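Side-chain contacts in cycloserine biosynthesis protein DcsG (Streptomyces lavendulae, PDB 6JIL), which catalyses the ATP-dependent, magnesium-requiring ring closure of O-ureido-D-serine to D-cycloserine, an antitubercular antibiotic: residues Arg122-Ala127 and Leu174-Glu179; Phe134-Thr139 and Ser159-Arg164. All coordinates share one frame; numbering follows the deposited sequence.

Contact 1 of 2, residues Arg122-Ala127 and Leu174-Glu179. With ADP (adenosine-5'-diphosphate), chain G.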
ATOM      1  N   ARG A 122     -26.301   2.545   1.050  1.00 21.66           N
ATOM      2  CA  ARG A 122     -27.277   3.571   1.361  1.00 22.86           C
ATOM      3  C   ARG A 122     -27.036   4.241   2.706  1.00 24.52           C
ATOM      4  O   ARG A 122     -27.194   5.452   2.823  1.00 26.25           O
ATOM      5  CB  ARG A 122     -28.687   2.990   1.270  1.00 23.33           C
ATOM      6  CG  ARG A 122     -29.032   2.651  -0.172  1.00 25.78           C
ATOM      7  CD  ARG A 122     -30.453   2.185  -0.398  1.00 25.74           C
ATOM      8  NE  ARG A 122     -30.742   2.189  -1.831  1.00 27.93           N
ATOM      9  CZ  ARG A 122     -31.779   1.580  -2.396  1.00 28.64           C
ATOM     10  NH1 ARG A 122     -32.645   0.902  -1.649  1.00 28.66           N
ATOM     11  NH2 ARG A 122     -31.943   1.644  -3.713  1.00 28.36           N
ATOM     12  N   ASP A 123     -26.647   3.479   3.721  1.00 25.77           N
ATOM     13  CA  ASP A 123     -26.380   4.094   5.015  1.00 26.77           C
ATOM     14  C   ASP A 123     -25.209   5.048   4.840  1.00 26.29           C
ATOM     15  O   ASP A 123     -25.206   6.147   5.384  1.00 26.80           O
ATOM     16  CB  ASP A 123     -26.006   3.054   6.071  1.00 29.03           C
ATOM     17  CG  ASP A 123     -25.622   3.696   7.399  1.00 32.46           C
ATOM     18  OD1 ASP A 123     -26.524   4.217   8.087  1.00 34.67           O
ATOM     19  OD2 ASP A 123     -24.420   3.697   7.750  1.00 34.78           O
ATOM     20  N   PHE A 124     -24.214   4.600   4.077  1.00 26.37           N
ATOM     21  CA  PHE A 124     -23.011   5.381   3.796  1.00 25.55           C
ATOM     22  C   PHE A 124     -23.340   6.734   3.163  1.00 25.44           C
ATOM     23  O   PHE A 124     -22.853   7.773   3.612  1.00 23.73           O
ATOM     24  CB  PHE A 124     -22.089   4.590   2.860  1.00 25.15           C
ATOM     25  CG  PHE A 124     -20.918   5.379   2.351  1.00 22.98           C
ATOM     26  CD1 PHE A 124     -19.864   5.712   3.194  1.00 22.24           C
ATOM     27  CD2 PHE A 124     -20.879   5.804   1.028  1.00 24.37           C
ATOM     28  CE1 PHE A 124     -18.789   6.455   2.731  1.00 21.68           C
ATOM     29  CE2 PHE A 124     -19.799   6.555   0.548  1.00 24.01           C
ATOM     30  CZ  PHE A 124     -18.755   6.879   1.402  1.00 23.88           C
ATOM     31  N   LEU A 125     -24.164   6.713   2.120  1.00 25.74           N
ATOM     32  CA  LEU A 125     -24.555   7.936   1.428  1.00 26.40           C
ATOM     33  C   LEU A 125     -25.423   8.815   2.315  1.00 28.29           C
ATOM     34  O   LEU A 125     -25.414  10.042   2.186  1.00 29.23           O
ATOM     35  CB  LEU A 125     -25.304   7.594   0.140  1.00 24.36           C
ATOM     36  CG  LEU A 125     -24.418   6.920  -0.906  1.00 24.56           C
ATOM     37  CD1 LEU A 125     -25.249   6.374  -2.059  1.00 24.20           C
ATOM     38  CD2 LEU A 125     -23.398   7.936  -1.393  1.00 25.00           C
ATOM     39  N   ALA A 126     -26.169   8.184   3.218  1.00 28.30           N
ATOM     40  CA  ALA A 126     -27.045   8.903   4.128  1.00 29.08           C
ATOM     41  C   ALA A 126     -26.218   9.668   5.146  1.00 29.85           C
ATOM     42  O   ALA A 126     -26.579  10.772   5.544  1.00 30.50           O
ATOM     43  CB  ALA A 126     -27.973   7.923   4.840  1.00 28.99           C
ATOM     44  N   ALA A 127     -25.106   9.073   5.560  1.00 30.24           N
ATOM     45  CA  ALA A 127     -24.217   9.691   6.532  1.00 31.60           C
ATOM     46  C   ALA A 127     -23.379  10.781   5.881  1.00 33.77           C
ATOM     47  O   ALA A 127     -22.873  11.678   6.557  1.00 35.17           O
ATOM     48  CB  ALA A 127     -23.309   8.638   7.139  1.00 30.73           C
ATOM     49  N   LEU A 174     -15.717   1.964   1.736  1.00 20.65           N
ATOM     50  CA  LEU A 174     -16.488   2.984   1.037  1.00 19.45           C
ATOM     51  C   LEU A 174     -15.913   4.327   1.465  1.00 19.02           C
ATOM     52  O   LEU A 174     -15.770   4.586   2.658  1.00 19.38           O
ATOM     53  CB  LEU A 174     -17.967   2.918   1.439  1.00 17.88           C
ATOM     54  CG  LEU A 174     -18.737   1.623   1.164  1.00 17.07           C
ATOM     55  CD1 LEU A 174     -20.174   1.762   1.656  1.00 17.35           C
ATOM     56  CD2 LEU A 174     -18.714   1.317  -0.319  1.00 18.01           C
ATOM     57  N   GLN A 175     -15.560   5.170   0.501  1.00 19.38           N
ATOM     58  CA  GLN A 175     -15.020   6.489   0.826  1.00 19.32           C
ATOM     59  C   GLN A 175     -15.604   7.544  -0.093  1.00 18.39           C
ATOM     60  O   GLN A 175     -15.940   7.269  -1.241  1.00 16.78           O
ATOM     61  CB  GLN A 175     -13.494   6.550   0.653  1.00 18.05           C
ATOM     62  CG  GLN A 175     -12.687   5.478   1.334  1.00 19.95           C
ATOM     63  CD  GLN A 175     -11.203   5.594   1.018  1.00 19.85           C
ATOM     64  OE1 GLN A 175     -10.813   5.717  -0.142  1.00 19.96           O
ATOM     65  NE2 GLN A 175     -10.371   5.547   2.049  1.00 21.77           N
ATOM     66  N   PRO A 176     -15.745   8.773   0.411  1.00 18.98           N
ATOM     67  CA  PRO A 176     -16.283   9.802  -0.471  1.00 18.96           C
ATOM     68  C   PRO A 176     -15.165  10.102  -1.463  1.00 20.29           C
ATOM     69  O   PRO A 176     -13.991   9.956  -1.127  1.00 20.44           O
ATOM     70  CB  PRO A 176     -16.530  10.969   0.474  1.00 18.81           C
ATOM     71  CG  PRO A 176     -15.478  10.779   1.529  1.00 19.04           C
ATOM     72  CD  PRO A 176     -15.554   9.291   1.776  1.00 18.44           C
ATOM     73  N   TYR A 177     -15.516  10.495  -2.680  1.00 21.55           N
ATOM     74  CA  TYR A 177     -14.500  10.819  -3.668  1.00 22.97           C
ATOM     75  C   TYR A 177     -13.883  12.177  -3.336  1.00 25.31           C
ATOM     76  O   TYR A 177     -14.588  13.188  -3.299  1.00 25.49           O
ATOM     77  CB  TYR A 177     -15.101  10.881  -5.074  1.00 22.17           C
ATOM     78  CG  TYR A 177     -14.037  11.018  -6.130  1.00 22.05           C
ATOM     79  CD1 TYR A 177     -13.316   9.906  -6.565  1.00 22.16           C
ATOM     80  CD2 TYR A 177     -13.687  12.267  -6.638  1.00 21.30           C
ATOM     81  CE1 TYR A 177     -12.268  10.035  -7.474  1.00 21.41           C
ATOM     82  CE2 TYR A 177     -12.635  12.407  -7.548  1.00 22.32           C
ATOM     83  CZ  TYR A 177     -11.928  11.288  -7.957  1.00 20.13           C
ATOM     84  OH  TYR A 177     -10.871  11.415  -8.829  1.00 20.32           O
ATOM     85  N   VAL A 178     -12.574  12.193  -3.093  1.00 26.19           N
ATOM     86  CA  VAL A 178     -11.847  13.424  -2.777  1.00 26.00           C
ATOM     87  C   VAL A 178     -11.669  14.209  -4.075  1.00 27.23           C
ATOM     88  O   VAL A 178     -10.872  13.841  -4.936  1.00 27.93           O
ATOM     89  CB  VAL A 178     -10.470  13.100  -2.149  1.00 26.14           C
ATOM     90  CG1 VAL A 178      -9.632  14.370  -2.003  1.00 24.16           C
ATOM     91  CG2 VAL A 178     -10.674  12.441  -0.790  1.00 23.72           C
ATOM     92  N   GLU A 179     -12.425  15.293  -4.195  1.00 28.87           N
ATOM     93  CA  GLU A 179     -12.434  16.142  -5.382  1.00 29.99           C
ATOM     94  C   GLU A 179     -11.107  16.716  -5.864  1.00 28.57           C
ATOM     95  O   GLU A 179     -10.919  16.911  -7.068  1.00 28.91           O
ATOM     96  CB  GLU A 179     -13.433  17.287  -5.180  1.00 32.75           C
ATOM     97  CG  GLU A 179     -14.836  16.810  -4.808  1.00 39.05           C
ATOM     98  CD  GLU A 179     -15.861  17.934  -4.796  1.00 43.35           C
ATOM     99  OE1 GLU A 179     -15.648  18.938  -4.079  1.00 46.01           O
ATOM    100  OE2 GLU A 179     -16.884  17.810  -5.502  1.00 45.50           O
TER
HETATM  101  PB  ADP G 403      -4.704   0.821  -4.397  1.00 15.07           P
HETATM  102  O1B ADP G 403      -3.740   1.900  -5.109  1.00 15.55           O
HETATM  103  O2B ADP G 403      -3.943   0.105  -3.284  1.00 16.24           O
HETATM  104  O3B ADP G 403      -5.157  -0.210  -5.454  1.00 14.51           O
HETATM  105  PA  ADP G 403      -5.999   3.150  -3.717  1.00 15.40           P
HETATM  106  O1A ADP G 403      -6.532   3.611  -2.437  1.00 18.23           O
HETATM  107  O2A ADP G 403      -4.530   3.738  -3.872  1.00 18.51           O
HETATM  108  O3A ADP G 403      -6.022   1.517  -3.725  1.00 18.34           O
HETATM  109  O5' ADP G 403      -6.975   3.671  -4.885  1.00 19.41           O
HETATM  110  C5' ADP G 403      -6.310   3.574  -6.144  1.00 15.69           C
HETATM  111  C4' ADP G 403      -6.486   4.903  -6.892  1.00 17.85           C
HETATM  112  O4' ADP G 403      -7.885   5.259  -6.946  1.00 18.45           O
HETATM  113  C3' ADP G 403      -5.760   6.037  -6.177  1.00 17.94           C
HETATM  114  O3' ADP G 403      -4.417   6.170  -6.626  1.00 20.88           O
HETATM  115  C2' ADP G 403      -6.627   7.257  -6.495  1.00 19.64           C
HETATM  116  O2' ADP G 403      -6.218   7.896  -7.708  1.00 21.76           O
HETATM  117  C1' ADP G 403      -8.053   6.667  -6.591  1.00 19.75           C
HETATM  118  N9  ADP G 403      -8.794   6.817  -5.306  1.00 19.96           N
HETATM  119  C8  ADP G 403      -9.089   5.830  -4.398  1.00 19.04           C
HETATM  120  N7  ADP G 403      -9.798   6.305  -3.417  1.00 16.25           N
HETATM  121  C5  ADP G 403     -10.008   7.623  -3.616  1.00 17.79           C
HETATM  122  C6  ADP G 403     -10.862   8.593  -3.025  1.00 17.65           C
HETATM  123  N6  ADP G 403     -11.551   8.311  -1.854  1.00 15.38           N
HETATM  124  N1  ADP G 403     -11.005   9.785  -3.634  1.00 17.83           N
HETATM  125  C2  ADP G 403     -10.373  10.074  -4.773  1.00 18.87           C
HETATM  126  N3  ADP G 403      -9.569   9.195  -5.367  1.00 18.46           N
HETATM  127  C4  ADP G 403      -9.358   7.976  -4.836  1.00 17.97           C
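F124 of helix 117-127 lies against L174 of strand 172-176, in the small four-stranded antiparallel sheet of the ATP-grasp fold. The tight part is this one ring. CG of F124 is anti to the backbone N (chi1 172°), which extends the ring from the helix toward the strand. CB of L174 sits over the centre of one ring face, 3.7 Å from the F124 centroid, a CH-pi contact. L174 CD1 reaches back to F124 CB at 3.6 Å. The far rim of the ring meets backbone: F124 CZ is 3.6 Å from Q175 C, and P176 N lies at the edge in the ring plane. F134 and T109 also pack on the ring. The loose side is the rest of the helix turn. R122, D123, A126 and A127 are exposed and do not touch the strand.

The end of the strand and the turn after it bind the adenine of ADP. ADP N6 donates to P176 O at 3.0 Å. A second hydrogen bond runs from ADP N6 to Q175 OE1 at 3.2 Å. OE1 is also bonded by K137 NZ, so two donors grip one oxygen, and T108 holds NE2 of the same amide. ADP C2 lies over one face of the Y177 ring, toward its rim, with Y177 CE1 3.3 Å away. V178 N donates to ADP N1 at 2.9 Å, with an angle of 166° at the hydrogen.

Contact 2 of 2, residues Phe134-Thr139 and Ser159-Arg164. With ADP (adenosine-5'-diphosphate), chain G.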
ATOM      1  N   PHE A 134     -18.498   8.722  -4.724  1.00 20.10           N
ATOM      2  CA  PHE A 134     -17.848   7.892  -3.717  1.00 18.44           C
ATOM      3  C   PHE A 134     -17.047   6.810  -4.409  1.00 17.32           C
ATOM      4  O   PHE A 134     -17.180   6.618  -5.613  1.00 17.99           O
ATOM      5  CB  PHE A 134     -18.885   7.278  -2.772  1.00 18.27           C
ATOM      6  CG  PHE A 134     -19.892   6.375  -3.446  1.00 19.39           C
ATOM      7  CD1 PHE A 134     -19.822   4.993  -3.288  1.00 18.51           C
ATOM      8  CD2 PHE A 134     -20.949   6.911  -4.182  1.00 19.55           C
ATOM      9  CE1 PHE A 134     -20.796   4.156  -3.846  1.00 19.28           C
ATOM     10  CE2 PHE A 134     -21.926   6.083  -4.746  1.00 19.18           C
ATOM     11  CZ  PHE A 134     -21.850   4.703  -4.575  1.00 18.63           C
ATOM     12  N   VAL A 135     -16.201   6.115  -3.660  1.00 15.63           N
ATOM     13  CA  VAL A 135     -15.388   5.070  -4.248  1.00 13.31           C
ATOM     14  C   VAL A 135     -15.582   3.754  -3.528  1.00 15.19           C
ATOM     15  O   VAL A 135     -15.758   3.722  -2.306  1.00 15.17           O
ATOM     16  CB  VAL A 135     -13.890   5.438  -4.201  1.00 13.11           C
ATOM     17  CG1 VAL A 135     -13.046   4.343  -4.861  1.00  9.77           C
ATOM     18  CG2 VAL A 135     -13.670   6.767  -4.891  1.00 13.89           C
ATOM     19  N   VAL A 136     -15.561   2.672  -4.301  1.00 13.28           N
ATOM     20  CA  VAL A 136     -15.686   1.333  -3.759  1.00 13.47           C
ATOM     21  C   VAL A 136     -14.356   0.637  -4.003  1.00 14.69           C
ATOM     22  O   VAL A 136     -13.781   0.732  -5.084  1.00 14.73           O
ATOM     23  CB  VAL A 136     -16.800   0.519  -4.458  1.00 13.78           C
ATOM     24  CG1 VAL A 136     -16.705  -0.960  -4.034  1.00 10.12           C
ATOM     25  CG2 VAL A 136     -18.174   1.098  -4.103  1.00  9.51           C
ATOM     26  N   LYS A 137     -13.861  -0.065  -2.996  1.00 15.37           N
ATOM     27  CA  LYS A 137     -12.594  -0.760  -3.147  1.00 13.54           C
ATOM     28  C   LYS A 137     -12.444  -1.822  -2.070  1.00 12.34           C
ATOM     29  O   LYS A 137     -12.957  -1.667  -0.962  1.00 12.02           O
ATOM     30  CB  LYS A 137     -11.432   0.229  -3.022  1.00 11.50           C
ATOM     31  CG  LYS A 137     -11.155   0.633  -1.583  1.00 12.00           C
ATOM     32  CD  LYS A 137     -10.001   1.618  -1.442  1.00 13.59           C
ATOM     33  CE  LYS A 137     -10.395   3.025  -1.850  1.00 14.98           C
ATOM     34  NZ  LYS A 137      -9.331   4.017  -1.513  1.00 18.26           N
ATOM     35  N   PRO A 138     -11.751  -2.923  -2.393  1.00 12.05           N
ATOM     36  CA  PRO A 138     -11.522  -4.005  -1.438  1.00 13.73           C
ATOM     37  C   PRO A 138     -10.445  -3.529  -0.469  1.00 15.59           C
ATOM     38  O   PRO A 138      -9.579  -2.743  -0.843  1.00 15.60           O
ATOM     39  CB  PRO A 138     -11.031  -5.139  -2.324  1.00 12.22           C
ATOM     40  CG  PRO A 138     -10.261  -4.401  -3.380  1.00 13.51           C
ATOM     41  CD  PRO A 138     -11.195  -3.264  -3.713  1.00 12.84           C
ATOM     42  N   THR A 139     -10.496  -3.985   0.774  1.00 17.86           N
ATOM     43  CA  THR A 139      -9.486  -3.569   1.739  1.00 19.22           C
ATOM     44  C   THR A 139      -8.171  -4.278   1.457  1.00 19.44           C
ATOM     45  O   THR A 139      -7.103  -3.819   1.876  1.00 19.15           O
ATOM     46  CB  THR A 139      -9.891  -3.916   3.159  1.00 16.94           C
ATOM     47  OG1 THR A 139      -9.990  -5.339   3.279  1.00 19.39           O
ATOM     48  CG2 THR A 139     -11.217  -3.275   3.500  1.00 18.74           C
ATOM     49  N   SER A 159     -23.524  -1.223  -5.152  1.00 19.61           N
ATOM     50  CA  SER A 159     -23.817  -2.250  -4.169  1.00 18.89           C
ATOM     51  C   SER A 159     -23.515  -3.609  -4.783  1.00 20.94           C
ATOM     52  O   SER A 159     -23.143  -4.551  -4.080  1.00 19.96           O
ATOM     53  CB  SER A 159     -25.283  -2.181  -3.726  1.00 19.75           C
ATOM     54  OG  SER A 159     -26.168  -2.471  -4.795  1.00 19.81           O
ATOM     55  N   ARG A 160     -23.672  -3.704  -6.103  1.00 22.04           N
ATOM     56  CA  ARG A 160     -23.398  -4.949  -6.810  1.00 23.52           C
ATOM     57  C   ARG A 160     -21.894  -5.146  -6.877  1.00 20.80           C
ATOM     58  O   ARG A 160     -21.402  -6.271  -6.842  1.00 20.51           O
ATOM     59  CB  ARG A 160     -24.002  -4.919  -8.216  1.00 26.20           C
ATOM     60  CG  ARG A 160     -25.462  -5.375  -8.266  1.00 32.50           C
ATOM     61  CD  ARG A 160     -26.271  -4.591  -9.301  1.00 38.97           C
ATOM     62  NE  ARG A 160     -25.617  -4.523 -10.608  1.00 42.84           N
ATOM     63  CZ  ARG A 160     -26.060  -3.796 -11.630  1.00 45.30           C
ATOM     64  NH1 ARG A 160     -27.165  -3.070 -11.501  1.00 44.78           N
ATOM     65  NH2 ARG A 160     -25.397  -3.788 -12.782  1.00 47.27           N
ATOM     66  N   HIS A 161     -21.165  -4.043  -6.968  1.00 18.91           N
ATOM     67  CA  HIS A 161     -19.710  -4.107  -6.996  1.00 17.85           C
ATOM     68  C   HIS A 161     -19.292  -4.567  -5.602  1.00 16.85           C
ATOM     69  O   HIS A 161     -18.439  -5.441  -5.449  1.00 16.66           O
ATOM     70  CB  HIS A 161     -19.123  -2.724  -7.304  1.00 16.40           C
ATOM     71  CG  HIS A 161     -17.625  -2.682  -7.316  1.00 16.06           C
ATOM     72  ND1 HIS A 161     -16.917  -1.511  -7.481  1.00 16.32           N
ATOM     73  CD2 HIS A 161     -16.701  -3.661  -7.172  1.00 16.92           C
ATOM     74  CE1 HIS A 161     -15.622  -1.771  -7.439  1.00 17.80           C
ATOM     75  NE2 HIS A 161     -15.464  -3.069  -7.252  1.00 17.19           N
ATOM     76  N   VAL A 162     -19.927  -3.986  -4.589  1.00 16.18           N
ATOM     77  CA  VAL A 162     -19.638  -4.324  -3.204  1.00 17.15           C
ATOM     78  C   VAL A 162     -19.924  -5.795  -2.937  1.00 17.76           C
ATOM     79  O   VAL A 162     -19.097  -6.501  -2.355  1.00 17.89           O
ATOM     80  CB  VAL A 162     -20.473  -3.448  -2.225  1.00 15.13           C
ATOM     81  CG1 VAL A 162     -20.355  -3.981  -0.800  1.00 13.42           C
ATOM     82  CG2 VAL A 162     -19.977  -2.009  -2.277  1.00 13.16           C
ATOM     83  N   ALA A 163     -21.090  -6.257  -3.376  1.00 17.42           N
ATOM     84  CA  ALA A 163     -21.484  -7.640  -3.164  1.00 17.92           C
ATOM     85  C   ALA A 163     -20.462  -8.600  -3.753  1.00 18.29           C
ATOM     86  O   ALA A 163     -20.094  -9.588  -3.119  1.00 18.38           O
ATOM     87  CB  ALA A 163     -22.862  -7.898  -3.772  1.00 18.28           C
ATOM     88  N   ARG A 164     -20.007  -8.298  -4.964  1.00 19.37           N
ATOM     89  CA  ARG A 164     -19.029  -9.126  -5.664  1.00 20.37           C
ATOM     90  C   ARG A 164     -17.769  -9.315  -4.824  1.00 20.05           C
ATOM     91  O   ARG A 164     -17.169 -10.388  -4.826  1.00 19.99           O
ATOM     92  CB  ARG A 164     -18.679  -8.481  -7.020  1.00 21.07           C
ATOM     93  CG  ARG A 164     -17.584  -9.195  -7.810  1.00 24.22           C
ATOM     94  CD  ARG A 164     -17.456  -8.652  -9.247  1.00 28.10           C
ATOM     95  NE  ARG A 164     -16.927  -7.287  -9.327  1.00 28.12           N
ATOM     96  CZ  ARG A 164     -15.637  -6.974  -9.222  1.00 29.16           C
ATOM     97  NH1 ARG A 164     -14.730  -7.927  -9.036  1.00 27.98           N
ATOM     98  NH2 ARG A 164     -15.250  -5.705  -9.301  1.00 27.14           N
TER
HETATM   99  PB  ADP G 403      -4.704   0.821  -4.397  1.00 15.07           P
HETATM  100  O1B ADP G 403      -3.740   1.900  -5.109  1.00 15.55           O
HETATM  101  O2B ADP G 403      -3.943   0.105  -3.284  1.00 16.24           O
HETATM  102  O3B ADP G 403      -5.157  -0.210  -5.454  1.00 14.51           O
HETATM  103  PA  ADP G 403      -5.999   3.150  -3.717  1.00 15.40           P
HETATM  104  O1A ADP G 403      -6.532   3.611  -2.437  1.00 18.23           O
HETATM  105  O2A ADP G 403      -4.530   3.738  -3.872  1.00 18.51           O
HETATM  106  O3A ADP G 403      -6.022   1.517  -3.725  1.00 18.34           O
HETATM  107  O5' ADP G 403      -6.975   3.671  -4.885  1.00 19.41           O
HETATM  108  C5' ADP G 403      -6.310   3.574  -6.144  1.00 15.69           C
HETATM  109  C4' ADP G 403      -6.486   4.903  -6.892  1.00 17.85           C
HETATM  110  O4' ADP G 403      -7.885   5.259  -6.946  1.00 18.45           O
HETATM  111  C3' ADP G 403      -5.760   6.037  -6.177  1.00 17.94           C
HETATM  112  O3' ADP G 403      -4.417   6.170  -6.626  1.00 20.88           O
HETATM  113  C2' ADP G 403      -6.627   7.257  -6.495  1.00 19.64           C
HETATM  114  O2' ADP G 403      -6.218   7.896  -7.708  1.00 21.76           O
HETATM  115  C1' ADP G 403      -8.053   6.667  -6.591  1.00 19.75           C
HETATM  116  N9  ADP G 403      -8.794   6.817  -5.306  1.00 19.96           N
HETATM  117  C8  ADP G 403      -9.089   5.830  -4.398  1.00 19.04           C
HETATM  118  N7  ADP G 403      -9.798   6.305  -3.417  1.00 16.25           N
HETATM  119  C5  ADP G 403     -10.008   7.623  -3.616  1.00 17.79           C
HETATM  120  C6  ADP G 403     -10.862   8.593  -3.025  1.00 17.65           C
HETATM  121  N6  ADP G 403     -11.551   8.311  -1.854  1.00 15.38           N
HETATM  122  N1  ADP G 403     -11.005   9.785  -3.634  1.00 17.83           N
HETATM  123  C2  ADP G 403     -10.373  10.074  -4.773  1.00 18.87           C
HETATM  124  N3  ADP G 403      -9.569   9.195  -5.367  1.00 18.46           N
HETATM  125  C4  ADP G 403      -9.358   7.976  -4.836  1.00 17.97           C
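V136 and H161 both place a side-chain branch anti to the backbone N: CG1 in V136 (chi1 169°) and CG in H161 (chi1 178°). These torsions bring the V136 methyl over the imidazole. The contact joins the inner strand 133-138 of the antiparallel ATP-grasp sheet to helix 155-167, which packs on the sheet face away from ADP. CG1 of V136 lies 3.7 Å from the centroid of the H161 ring, 18° off its normal. It is a CH-pi contact shifted toward the rim, with V136 CG1 3.5 Å from H161 ND1. The two side chains run past each other in opposite directions. ND1 of H161 is hydrogen-bonded to the hydroxyl of Y150, which would limit rotation of the imidazole. V162 meets the same valine at about a right angle. Its CG2 is 3.9 Å from V136 CG1 and nearly as close to V136 CG2, so one methyl touches both branches. All three touching residues are buried. A158, V172 and L174 also pack on V136.

The neighbours of V136 in the strand serve the nucleotide on the other face. V135 puts CG2 3.8 Å from ADP C6. The K137 chain bends on its way to ADP. Its ammonium group links base and phosphate: K137 NZ donates to ADP N7 and to the alpha-phosphate oxygen O1A, each at 3.0 Å.

In the fold
Both contacts belong to one antiparallel sheet, in which strands 133-138 and 172-176 are neighbours. Their centres are 12 Å apart, and along the chain contact 2 is nested inside the loop closed by contact 1. The strands are joined by Q175 O and V135 N at 2.7 Å, a probable hydrogen bond. The helices pack on the sheet face away from the ligand, where F124 CE2 is 3.5 Å from F134 CB. On the ADP side, Q175 OE1 is 2.6 Å from K137 NZ. Segments 174-179 and 134-139 line one nucleotide pocket, and the helical segments back them. A bound magnesium ion is about 10 Å from the side chain of Q175; E269 and E271 form the metal site.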